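Side-chain contacts in ankyrin repeat domain-containing protein EMB506, chloroplastic (Arabidopsis thaliana, PDB 6JD6), which takes part in the initial differentiation of the proplastid during embryo development and is required for correct cotyledon and leaf margin development: residues A180-H183 with Y184-V188; E210-P214 with L215-V219; R224-T227 with K228-T232. One frame throughout, in Å; residues are numbered along the deposited sequence.

Contact 1 (A180-H183 with Y184-V188); sequences APIH and YAVQV
Tyr184 brings CD2 of its ring to 3.6 Å from Ala180 O, a slanting approach at the start of its own helix. This is the first helix of ankyrin repeat ANK 3, and Ala180, Pro181, Ile182 and His183 occupy the places of the Thr-Pro-Leu-His tetrapeptide familiar from ankyrin repeats, with alanine in the N-cap position where threonine is usual. His183 keeps the signature role of that motif. Its CG stands beside the backbone N and anti to the carbonyl carbon (chi1 -81°), which swings the imidazole back toward the helix start. There ND1 accepts from Ala180 N at 3.0 Å, the bond almost straight at 175° and the donor lying in the ring plane at the ring's edge. The other ring nitrogen, NE2, reaches Trp212 O in the next repeat, and with both nitrogens engaged the rotation of the ring is well fixed. Tyr184 carries its polar end away from the turn: OH bonds to Asp175 OD2 and to a basic side chain of another protein chain, with a weak bond to Gln146 as well.

Between the two segments the backbone bonds are those of a regular helix. Tyr184 N reaches Ala180 O only weakly, while Ala185 N donates to Pro181 O at 3.0 Å. Gln187 N makes the same kind of bond to His183 O at 3.0 Å, and the methyl of Ala185 packs 3.5 Å from Pro181 O. One turn along the helix, the apolar side chains meet lightly, Ile182 CD1 lying 4.2 Å from Val186 CG2. That same CG2, set beside the backbone N of Val186, sits 3.2 Å from Ile182 O, the very carbonyl to which Val186 N donates at 3.1 Å.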
ATOM      1  N   ALA A 180      10.968   0.359   8.533  1.00 31.84           N
ATOM      2  CA  ALA A 180      11.422  -0.928   8.022  1.00 32.87           C
ATOM      3  C   ALA A 180      10.216  -1.787   7.646  1.00 31.33           C
ATOM      4  O   ALA A 180       9.092  -1.466   8.024  1.00 30.36           O
ATOM      5  CB  ALA A 180      12.276  -1.632   9.091  1.00 28.68           C
ATOM      6  N   PRO A 181      10.437  -2.879   6.890  1.00 33.44           N
ATOM      7  CA  PRO A 181       9.341  -3.812   6.601  1.00 32.35           C
ATOM      8  C   PRO A 181       8.550  -4.260   7.841  1.00 32.40           C
ATOM      9  O   PRO A 181       7.329  -4.396   7.757  1.00 32.91           O
ATOM     10  CB  PRO A 181      10.070  -5.001   5.968  1.00 32.33           C
ATOM     11  CG  PRO A 181      11.201  -4.361   5.239  1.00 33.53           C
ATOM     12  CD  PRO A 181      11.654  -3.219   6.126  1.00 32.36           C
ATOM     13  N   ILE A 182       9.220  -4.477   8.969  1.00 33.21           N
ATOM     14  CA  ILE A 182       8.519  -4.898  10.181  1.00 33.44           C
ATOM     15  C   ILE A 182       7.543  -3.821  10.697  1.00 32.29           C
ATOM     16  O   ILE A 182       6.470  -4.154  11.202  1.00 33.29           O
ATOM     17  CB  ILE A 182       9.498  -5.370  11.294  1.00 36.40           C
ATOM     18  CG1 ILE A 182       8.737  -5.893  12.517  1.00 36.40           C
ATOM     19  CG2 ILE A 182      10.441  -4.260  11.703  1.00 35.51           C
ATOM     20  CD1 ILE A 182       7.925  -7.131  12.250  1.00 37.44           C
ATOM     21  N   HIS A 183       7.902  -2.544  10.554  1.00 27.60           N
ATOM     22  CA  HIS A 183       7.004  -1.441  10.921  1.00 27.01           C
ATOM     23  C   HIS A 183       5.684  -1.544  10.146  1.00 28.12           C
ATOM     24  O   HIS A 183       4.594  -1.489  10.718  1.00 28.55           O
ATOM     25  CB  HIS A 183       7.638  -0.082  10.595  1.00 26.68           C
ATOM     26  CG  HIS A 183       8.623   0.414  11.612  1.00 29.15           C
ATOM     27  ND1 HIS A 183       9.951   0.635  11.311  1.00 31.60           N
ATOM     28  CD2 HIS A 183       8.465   0.779  12.907  1.00 29.07           C
ATOM     29  CE1 HIS A 183      10.574   1.091  12.383  1.00 32.32           C
ATOM     30  NE2 HIS A 183       9.696   1.185  13.367  1.00 31.67           N
ATOM     31  N   TYR A 184       5.792  -1.689   8.831  1.00 26.49           N
ATOM     32  CA  TYR A 184       4.608  -1.720   7.979  1.00 27.23           C
ATOM     33  C   TYR A 184       3.789  -2.998   8.142  1.00 26.10           C
ATOM     34  O   TYR A 184       2.566  -2.969   8.039  1.00 29.31           O
ATOM     35  CB  TYR A 184       4.991  -1.511   6.510  1.00 27.84           C
ATOM     36  CG  TYR A 184       5.507  -0.123   6.199  1.00 28.12           C
ATOM     37  CD1 TYR A 184       4.703   0.993   6.372  1.00 26.36           C
ATOM     38  CD2 TYR A 184       6.793   0.067   5.706  1.00 29.46           C
ATOM     39  CE1 TYR A 184       5.171   2.264   6.077  1.00 25.26           C
ATOM     40  CE2 TYR A 184       7.269   1.330   5.412  1.00 28.59           C
ATOM     41  CZ  TYR A 184       6.454   2.424   5.600  1.00 28.91           C
ATOM     42  OH  TYR A 184       6.927   3.684   5.302  1.00 31.17           O
ATOM     43  N   ALA A 185       4.459  -4.120   8.384  1.00 26.74           N
ATOM     44  CA  ALA A 185       3.759  -5.385   8.588  1.00 28.53           C
ATOM     45  C   ALA A 185       2.899  -5.302   9.843  1.00 30.31           C
ATOM     46  O   ALA A 185       1.789  -5.834   9.897  1.00 28.64           O
ATOM     47  CB  ALA A 185       4.752  -6.538   8.694  1.00 25.30           C
ATOM     48  N   VAL A 186       3.423  -4.623  10.853  1.00 28.80           N
ATOM     49  CA  VAL A 186       2.662  -4.383  12.063  1.00 28.64           C
ATOM     50  C   VAL A 186       1.506  -3.403  11.806  1.00 29.68           C
ATOM     51  O   VAL A 186       0.378  -3.652  12.237  1.00 30.02           O
ATOM     52  CB  VAL A 186       3.570  -3.882  13.197  1.00 29.39           C
ATOM     53  CG1 VAL A 186       2.737  -3.405  14.359  1.00 26.76           C
ATOM     54  CG2 VAL A 186       4.520  -5.001  13.633  1.00 31.31           C
ATOM     55  N   GLN A 187       1.769  -2.315  11.080  1.00 27.18           N
ATOM     56  CA  GLN A 187       0.714  -1.329  10.820  1.00 29.47           C
ATOM     57  C   GLN A 187      -0.497  -1.891  10.070  1.00 32.14           C
ATOM     58  O   GLN A 187      -1.633  -1.498  10.349  1.00 31.66           O
ATOM     59  CB  GLN A 187       1.227  -0.078  10.091  1.00 28.11           C
ATOM     60  CG  GLN A 187       0.212   1.069  10.185  1.00 30.95           C
ATOM     61  CD  GLN A 187       0.485   2.235   9.254  1.00 35.01           C
ATOM     62  OE1 GLN A 187       1.066   2.071   8.183  1.00 34.31           O
ATOM     63  NE2 GLN A 187       0.050   3.430   9.662  1.00 36.22           N
ATOM     64  N   VAL A 188      -0.263  -2.798   9.122  1.00 29.15           N
ATOM     65  CA  VAL A 188      -1.372  -3.384   8.366  1.00 27.49           C
ATOM     66  C   VAL A 188      -1.901  -4.652   9.030  1.00 29.62           C
ATOM     67  O   VAL A 188      -2.768  -5.334   8.484  1.00 32.15           O
ATOM     68  CB  VAL A 188      -1.005  -3.649   6.877  1.00 29.89           C
ATOM     69  CG1 VAL A 188      -0.492  -2.370   6.225  1.00 31.05           C
ATOM     70  CG2 VAL A 188       0.030  -4.762   6.756  1.00 28.48           C
TER

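Contact 2 (E210-P214 with L215-V219); sequences EGWTP and LHIAV
Thr213 and His216 exchange hydrogen bonds, one firm and one weak. Thr213 N donates to His216 ND1 at 3.0 Å, close to straight at 169° and near the plane of the imidazole. In return His216 N points at Thr213 OG1, a weak bond at 3.5 Å. That hydroxyl stands between the backbone N and the carbonyl carbon of its own residue (chi1 67°), a placing that turns it to the incoming N-H of the first helical turn. Behind these, Ile217 N donates to Thr213 O at 3.3 Å and Ala218 N to Pro214 O at 2.8 Å, taking up the carbonyls as the helix begins.

Thr213 is the N-cap and forms a capping box with His216; the pair belongs to the Thr-Pro-Leu-His motif of Thr213 to His216, which starts the first helix of ankyrin repeat ANK 4. At its far end His216 NE2 bonds to Lys245 O, so the imidazole spans from its own helix start to the following repeat. A leucine here would probably leave Thr213 N and Lys245 O without their mates and loosen the hold on the loop ahead of the helix.

Apolar and aromatic packing comes from Trp212. CE3 of the indole rests 3.7 Å from His216 CB, while the two rings are inclined at 45°. Ile217 approaches the indole differently, at its edge and near its plane, with CG1 4.1 Å from Trp212 CE3. An aromatic side chain of another protein chain meets the Trp212 ring, and Ile217 touches an aromatic side chain of that protein too.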
ATOM      1  N   GLU A 210      11.003   9.198  14.165  1.00 35.62           N
ATOM      2  CA  GLU A 210      10.435   9.777  15.376  1.00 39.02           C
ATOM      3  C   GLU A 210      10.596   8.862  16.593  1.00 37.76           C
ATOM      4  O   GLU A 210       9.952   9.072  17.618  1.00 36.40           O
ATOM      5  CB  GLU A 210       8.958  10.126  15.159  1.00 40.44           C
ATOM      6  CG  GLU A 210       8.725  11.262  14.165  1.00 46.46           C
ATOM      7  CD  GLU A 210       7.248  11.494  13.858  1.00 48.53           C
ATOM      8  OE1 GLU A 210       6.683  10.738  13.038  1.00 45.00           O
ATOM      9  OE2 GLU A 210       6.654  12.432  14.436  1.00 52.04           O
ATOM     10  N   GLY A 211      11.445   7.845  16.472  1.00 35.88           N
ATOM     11  CA  GLY A 211      11.699   6.927  17.570  1.00 33.92           C
ATOM     12  C   GLY A 211      10.618   5.881  17.790  1.00 32.84           C
ATOM     13  O   GLY A 211      10.603   5.206  18.815  1.00 32.57           O
ATOM     14  N   TRP A 212       9.707   5.743  16.833  1.00 30.25           N
ATOM     15  CA  TRP A 212       8.647   4.742  16.943  1.00 32.04           C
ATOM     16  C   TRP A 212       9.153   3.358  16.549  1.00 34.41           C
ATOM     17  O   TRP A 212       9.784   3.196  15.502  1.00 33.42           O
ATOM     18  CB  TRP A 212       7.445   5.127  16.073  1.00 30.52           C
ATOM     19  CG  TRP A 212       6.541   6.137  16.713  1.00 30.93           C
ATOM     20  CD1 TRP A 212       6.888   7.377  17.177  1.00 31.24           C
ATOM     21  CD2 TRP A 212       5.135   5.996  16.953  1.00 30.61           C
ATOM     22  NE1 TRP A 212       5.784   8.012  17.697  1.00 32.19           N
ATOM     23  CE2 TRP A 212       4.694   7.186  17.570  1.00 32.10           C
ATOM     24  CE3 TRP A 212       4.204   4.978  16.706  1.00 30.50           C
ATOM     25  CZ2 TRP A 212       3.366   7.388  17.948  1.00 32.16           C
ATOM     26  CZ3 TRP A 212       2.885   5.177  17.079  1.00 31.49           C
ATOM     27  CH2 TRP A 212       2.478   6.376  17.690  1.00 33.87           C
ATOM     28  N   THR A 213       8.876   2.368  17.397  1.00 32.88           N
ATOM     29  CA  THR A 213       9.244   0.980  17.126  1.00 31.87           C
ATOM     30  C   THR A 213       8.005   0.187  16.693  1.00 32.01           C
ATOM     31  O   THR A 213       6.883   0.683  16.808  1.00 32.63           O
ATOM     32  CB  THR A 213       9.860   0.318  18.378  1.00 32.93           C
ATOM     33  OG1 THR A 213       8.858   0.190  19.392  1.00 34.14           O
ATOM     34  CG2 THR A 213      11.031   1.138  18.910  1.00 33.75           C
ATOM     35  N   PRO A 214       8.196  -1.046  16.188  1.00 33.25           N
ATOM     36  CA  PRO A 214       7.024  -1.874  15.875  1.00 31.59           C
ATOM     37  C   PRO A 214       6.087  -2.092  17.071  1.00 30.10           C
ATOM     38  O   PRO A 214       4.872  -2.174  16.874  1.00 29.78           O
ATOM     39  CB  PRO A 214       7.648  -3.204  15.437  1.00 33.01           C
ATOM     40  CG  PRO A 214       8.953  -2.807  14.848  1.00 35.79           C
ATOM     41  CD  PRO A 214       9.445  -1.659  15.691  1.00 33.61           C
ATOM     42  N   LEU A 215       6.637  -2.182  18.280  1.00 27.81           N
ATOM     43  CA  LEU A 215       5.814  -2.332  19.479  1.00 28.60           C
ATOM     44  C   LEU A 215       4.866  -1.146  19.665  1.00 30.53           C
ATOM     45  O   LEU A 215       3.704  -1.330  20.023  1.00 32.83           O
ATOM     46  CB  LEU A 215       6.680  -2.514  20.731  1.00 30.44           C
ATOM     47  CG  LEU A 215       5.905  -2.828  22.017  1.00 30.50           C
ATOM     48  CD1 LEU A 215       5.105  -4.117  21.844  1.00 30.31           C
ATOM     49  CD2 LEU A 215       6.834  -2.934  23.230  1.00 30.76           C
ATOM     50  N   HIS A 216       5.371   0.065  19.425  1.00 28.65           N
ATOM     51  CA  HIS A 216       4.549   1.278  19.471  1.00 29.28           C
ATOM     52  C   HIS A 216       3.370   1.192  18.497  1.00 30.24           C
ATOM     53  O   HIS A 216       2.225   1.466  18.860  1.00 29.12           O
ATOM     54  CB  HIS A 216       5.390   2.529  19.153  1.00 26.12           C
ATOM     55  CG  HIS A 216       6.337   2.925  20.246  1.00 28.59           C
ATOM     56  ND1 HIS A 216       7.705   2.782  20.134  1.00 31.18           N
ATOM     57  CD2 HIS A 216       6.115   3.467  21.466  1.00 30.11           C
ATOM     58  CE1 HIS A 216       8.283   3.215  21.242  1.00 31.65           C
ATOM     59  NE2 HIS A 216       7.342   3.636  22.068  1.00 30.38           N
ATOM     60  N   ILE A 217       3.659   0.812  17.256  1.00 28.94           N
ATOM     61  CA  ILE A 217       2.622   0.700  16.238  1.00 29.14           C
ATOM     62  C   ILE A 217       1.623  -0.418  16.561  1.00 31.47           C
ATOM     63  O   ILE A 217       0.421  -0.264  16.342  1.00 32.81           O
ATOM     64  CB  ILE A 217       3.227   0.456  14.838  1.00 29.26           C
ATOM     65  CG1 ILE A 217       4.267   1.528  14.509  1.00 29.66           C
ATOM     66  CG2 ILE A 217       2.130   0.433  13.775  1.00 25.80           C
ATOM     67  CD1 ILE A 217       4.959   1.299  13.175  1.00 30.66           C
ATOM     68  N   ALA A 218       2.122  -1.537  17.081  1.00 31.07           N
ATOM     69  CA  ALA A 218       1.261  -2.660  17.449  1.00 30.53           C
ATOM     70  C   ALA A 218       0.223  -2.234  18.480  1.00 31.59           C
ATOM     71  O   ALA A 218      -0.971  -2.501  18.331  1.00 31.04           O
ATOM     72  CB  ALA A 218       2.094  -3.824  17.977  1.00 30.36           C
ATOM     73  N   VAL A 219       0.690  -1.561  19.523  1.00 31.40           N
ATOM     74  CA  VAL A 219      -0.189  -1.035  20.558  1.00 31.28           C
ATOM     75  C   VAL A 219      -1.151   0.032  20.006  1.00 30.87           C
ATOM     76  O   VAL A 219      -2.326   0.066  20.367  1.00 31.17           O
ATOM     77  CB  VAL A 219       0.632  -0.482  21.737  1.00 29.89           C
ATOM     78  CG1 VAL A 219      -0.273   0.129  22.778  1.00 28.12           C
ATOM     79  CG2 VAL A 219       1.474  -1.600  22.354  1.00 29.89           C
TER

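Contact 3 (R224-T227 with K228-T232); sequences RDIT and KILLT. With SO4 (sulfate ion), chain C.
Arg224 offers its carbonyl to the next turn, where Lys228 N donates to Arg224 O at 2.9 Å; at the opposite end of the residue a sulfate ion, probably from the crystallisation liquor, is bound. Arg224 N reaches sulfate O4 at 2.8 Å. The side chain bends at its third torsion (chi3 -67°) and brings the guanidinium edge-on to the ion, where NE holds the same O4 at 2.9 Å and NH2 takes O1 at 2.9 Å. The sulfur lies in the guanidinium plane, at its edge, and the remaining nitrogen, NH1, forms a salt bridge with Asp262.

Asp225 adds its backbone N to the anion, meeting sulfate O2 at 3.0 Å, and its carbonyl receives Ile229 N one turn on. Ile226 is apolar and buried. Its CG2 runs alongside Leu230, which points the same way, and comes 4.1 Å from Leu230 CD1, while Ile226 O accepts from Leu230 N. Thr227 repeats the pattern a step later: CG2 lies anti to the backbone N and packs 4.1 Å from Leu231 CD1, and Thr227 O takes Leu231 N at 3.2 Å. The hydroxyl serves another purpose, bonding back to Asn223 O just before the helix.

Thr227, Leu230 and Leu231 pack against helix 214-220, while Leu230 also touches Phe198 of helix 191-199. With the anion held by the N-H groups of the first turn, where the helix dipole would be expected to attract it, this is an anion site at a helix N terminus, on the second helix of ankyrin repeat ANK 4.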
ATOM      1  N   ARG A 224      -3.784  -7.190  20.147  1.00 34.60           N
ATOM      2  CA  ARG A 224      -3.217  -7.974  21.236  1.00 35.91           C
ATOM      3  C   ARG A 224      -2.280  -9.087  20.759  1.00 35.61           C
ATOM      4  O   ARG A 224      -1.209  -9.283  21.330  1.00 35.63           O
ATOM      5  CB  ARG A 224      -4.339  -8.555  22.105  1.00 39.57           C
ATOM      6  CG  ARG A 224      -5.122  -7.494  22.877  1.00 45.17           C
ATOM      7  CD  ARG A 224      -6.417  -8.053  23.457  1.00 50.42           C
ATOM      8  NE  ARG A 224      -7.369  -8.421  22.412  1.00 54.06           N
ATOM      9  CZ  ARG A 224      -8.600  -8.869  22.646  1.00 58.12           C
ATOM     10  NH1 ARG A 224      -9.030  -9.004  23.893  1.00 61.23           N
ATOM     11  NH2 ARG A 224      -9.400  -9.179  21.634  1.00 57.79           N
ATOM     12  N   ASP A 225      -2.684  -9.818  19.724  1.00 35.67           N
ATOM     13  CA  ASP A 225      -1.865 -10.917  19.206  1.00 39.72           C
ATOM     14  C   ASP A 225      -0.490 -10.459  18.724  1.00 38.74           C
ATOM     15  O   ASP A 225       0.523 -11.084  19.034  1.00 40.51           O
ATOM     16  CB  ASP A 225      -2.579 -11.653  18.068  1.00 39.44           C
ATOM     17  CG  ASP A 225      -3.685 -12.557  18.563  1.00 47.62           C
ATOM     18  OD1 ASP A 225      -3.730 -12.834  19.780  1.00 50.08           O
ATOM     19  OD2 ASP A 225      -4.505 -13.000  17.730  1.00 52.98           O
ATOM     20  N   ILE A 226      -0.461  -9.373  17.961  1.00 33.92           N
ATOM     21  CA  ILE A 226       0.798  -8.872  17.417  1.00 35.22           C
ATOM     22  C   ILE A 226       1.661  -8.201  18.491  1.00 35.84           C
ATOM     23  O   ILE A 226       2.882  -8.364  18.503  1.00 37.96           O
ATOM     24  CB  ILE A 226       0.559  -7.948  16.207  1.00 33.59           C
ATOM     25  CG1 ILE A 226       0.048  -8.781  15.025  1.00 32.95           C
ATOM     26  CG2 ILE A 226       1.837  -7.215  15.821  1.00 30.81           C
ATOM     27  CD1 ILE A 226      -0.328  -7.962  13.811  1.00 30.67           C
ATOM     28  N   THR A 227       1.022  -7.472  19.402  1.00 35.35           N
ATOM     29  CA  THR A 227       1.727  -6.915  20.557  1.00 34.08           C
ATOM     30  C   THR A 227       2.413  -8.034  21.342  1.00 37.34           C
ATOM     31  O   THR A 227       3.596  -7.936  21.682  1.00 38.26           O
ATOM     32  CB  THR A 227       0.775  -6.132  21.491  1.00 33.08           C
ATOM     33  OG1 THR A 227       0.260  -4.982  20.804  1.00 32.02           O
ATOM     34  CG2 THR A 227       1.506  -5.672  22.756  1.00 34.11           C
ATOM     35  N   LYS A 228       1.671  -9.105  21.604  1.00 37.43           N
ATOM     36  CA  LYS A 228       2.198 -10.235  22.365  1.00 38.96           C
ATOM     37  C   LYS A 228       3.356 -10.926  21.655  1.00 38.05           C
ATOM     38  O   LYS A 228       4.363 -11.266  22.276  1.00 35.60           O
ATOM     39  CB  LYS A 228       1.098 -11.257  22.662  1.00 41.17           C
ATOM     40  CG  LYS A 228       1.611 -12.504  23.371  1.00 48.30           C
ATOM     41  CD  LYS A 228       0.478 -13.379  23.888  1.00 52.43           C
ATOM     42  CE  LYS A 228       1.024 -14.547  24.696  1.00 57.83           C
ATOM     43  NZ  LYS A 228      -0.056 -15.328  25.371  1.00 61.25           N
ATOM     44  N   ILE A 229       3.216 -11.138  20.352  1.00 38.31           N
ATOM     45  CA  ILE A 229       4.246 -11.869  19.627  1.00 39.57           C
ATOM     46  C   ILE A 229       5.538 -11.058  19.473  1.00 39.04           C
ATOM     47  O   ILE A 229       6.628 -11.626  19.438  1.00 41.46           O
ATOM     48  CB  ILE A 229       3.735 -12.428  18.278  1.00 38.72           C
ATOM     49  CG1 ILE A 229       4.484 -13.713  17.930  1.00 46.29           C
ATOM     50  CG2 ILE A 229       3.845 -11.400  17.170  1.00 35.52           C
ATOM     51  CD1 ILE A 229       3.968 -14.390  16.693  1.00 49.54           C
ATOM     52  N   LEU A 230       5.420  -9.733  19.407  1.00 36.64           N
ATOM     53  CA  LEU A 230       6.599  -8.874  19.407  1.00 33.18           C
ATOM     54  C   LEU A 230       7.352  -8.996  20.733  1.00 36.00           C
ATOM     55  O   LEU A 230       8.574  -9.129  20.751  1.00 38.30           O
ATOM     56  CB  LEU A 230       6.210  -7.416  19.140  1.00 31.86           C
ATOM     57  CG  LEU A 230       5.862  -7.071  17.688  1.00 33.40           C
ATOM     58  CD1 LEU A 230       5.255  -5.668  17.577  1.00 30.09           C
ATOM     59  CD2 LEU A 230       7.099  -7.196  16.811  1.00 33.45           C
ATOM     60  N   LEU A 231       6.613  -8.958  21.841  1.00 35.92           N
ATOM     61  CA  LEU A 231       7.204  -9.074  23.174  1.00 37.89           C
ATOM     62  C   LEU A 231       7.861 -10.439  23.393  1.00 40.84           C
ATOM     63  O   LEU A 231       8.890 -10.549  24.062  1.00 43.80           O
ATOM     64  CB  LEU A 231       6.141  -8.827  24.251  1.00 37.60           C
ATOM     65  CG  LEU A 231       5.606  -7.397  24.370  1.00 39.76           C
ATOM     66  CD1 LEU A 231       4.340  -7.362  25.218  1.00 40.29           C
ATOM     67  CD2 LEU A 231       6.672  -6.475  24.965  1.00 39.23           C
ATOM     68  N   THR A 232       7.255 -11.476  22.829  1.00 39.72           N
ATOM     69  CA  THR A 232       7.791 -12.834  22.916  1.00 42.68           C
ATOM     70  C   THR A 232       9.076 -12.953  22.096  1.00 43.20           C
ATOM     71  O   THR A 232       9.920 -13.807  22.359  1.00 45.40           O
ATOM     72  CB  THR A 232       6.749 -13.864  22.407  1.00 63.41           C
ATOM     73  OG1 THR A 232       5.602 -13.845  23.262  1.00 63.96           O
ATOM     74  CG2 THR A 232       7.319 -15.273  22.389  1.00 66.84           C
TER
HETATM   75  S   SO4 C 301      -6.696  -8.838  18.810  0.81 46.09           S
HETATM   76  O1  SO4 C 301      -7.883  -9.579  19.227  0.81 49.65           O
HETATM   77  O2  SO4 C 301      -5.537  -9.728  18.804  0.81 40.93           O
HETATM   78  O3  SO4 C 301      -6.891  -8.311  17.464  0.81 50.60           O
HETATM   79  O4  SO4 C 301      -6.490  -7.721  19.729  0.81 42.46           O

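How the contacts relate
Followed from the N terminus, the three contacts come in series; none nests in or crosses another, and none closes a long loop: contacts 1 and 3 join successive turns of one helix, and contact 2 fastens the loop 210-213 to the helix it leads into. Contact 1 lies in helix 181-187 of ANK 3, contact 2 starts helix 214-220 of ANK 4, and contact 3 forms helix 224-232, the next in the chain. Contacts 1 and 2 join neighbouring repeats, with Val186 CG1 3.5 Å from Pro214 O. Contacts 2 and 3 tie the two helices of ANK 4 together, Ala218 CB lying 3.7 Å from Leu230 CD1. Val186 also packs on Ile226 and Leu230, so that all three helices share one apolar core.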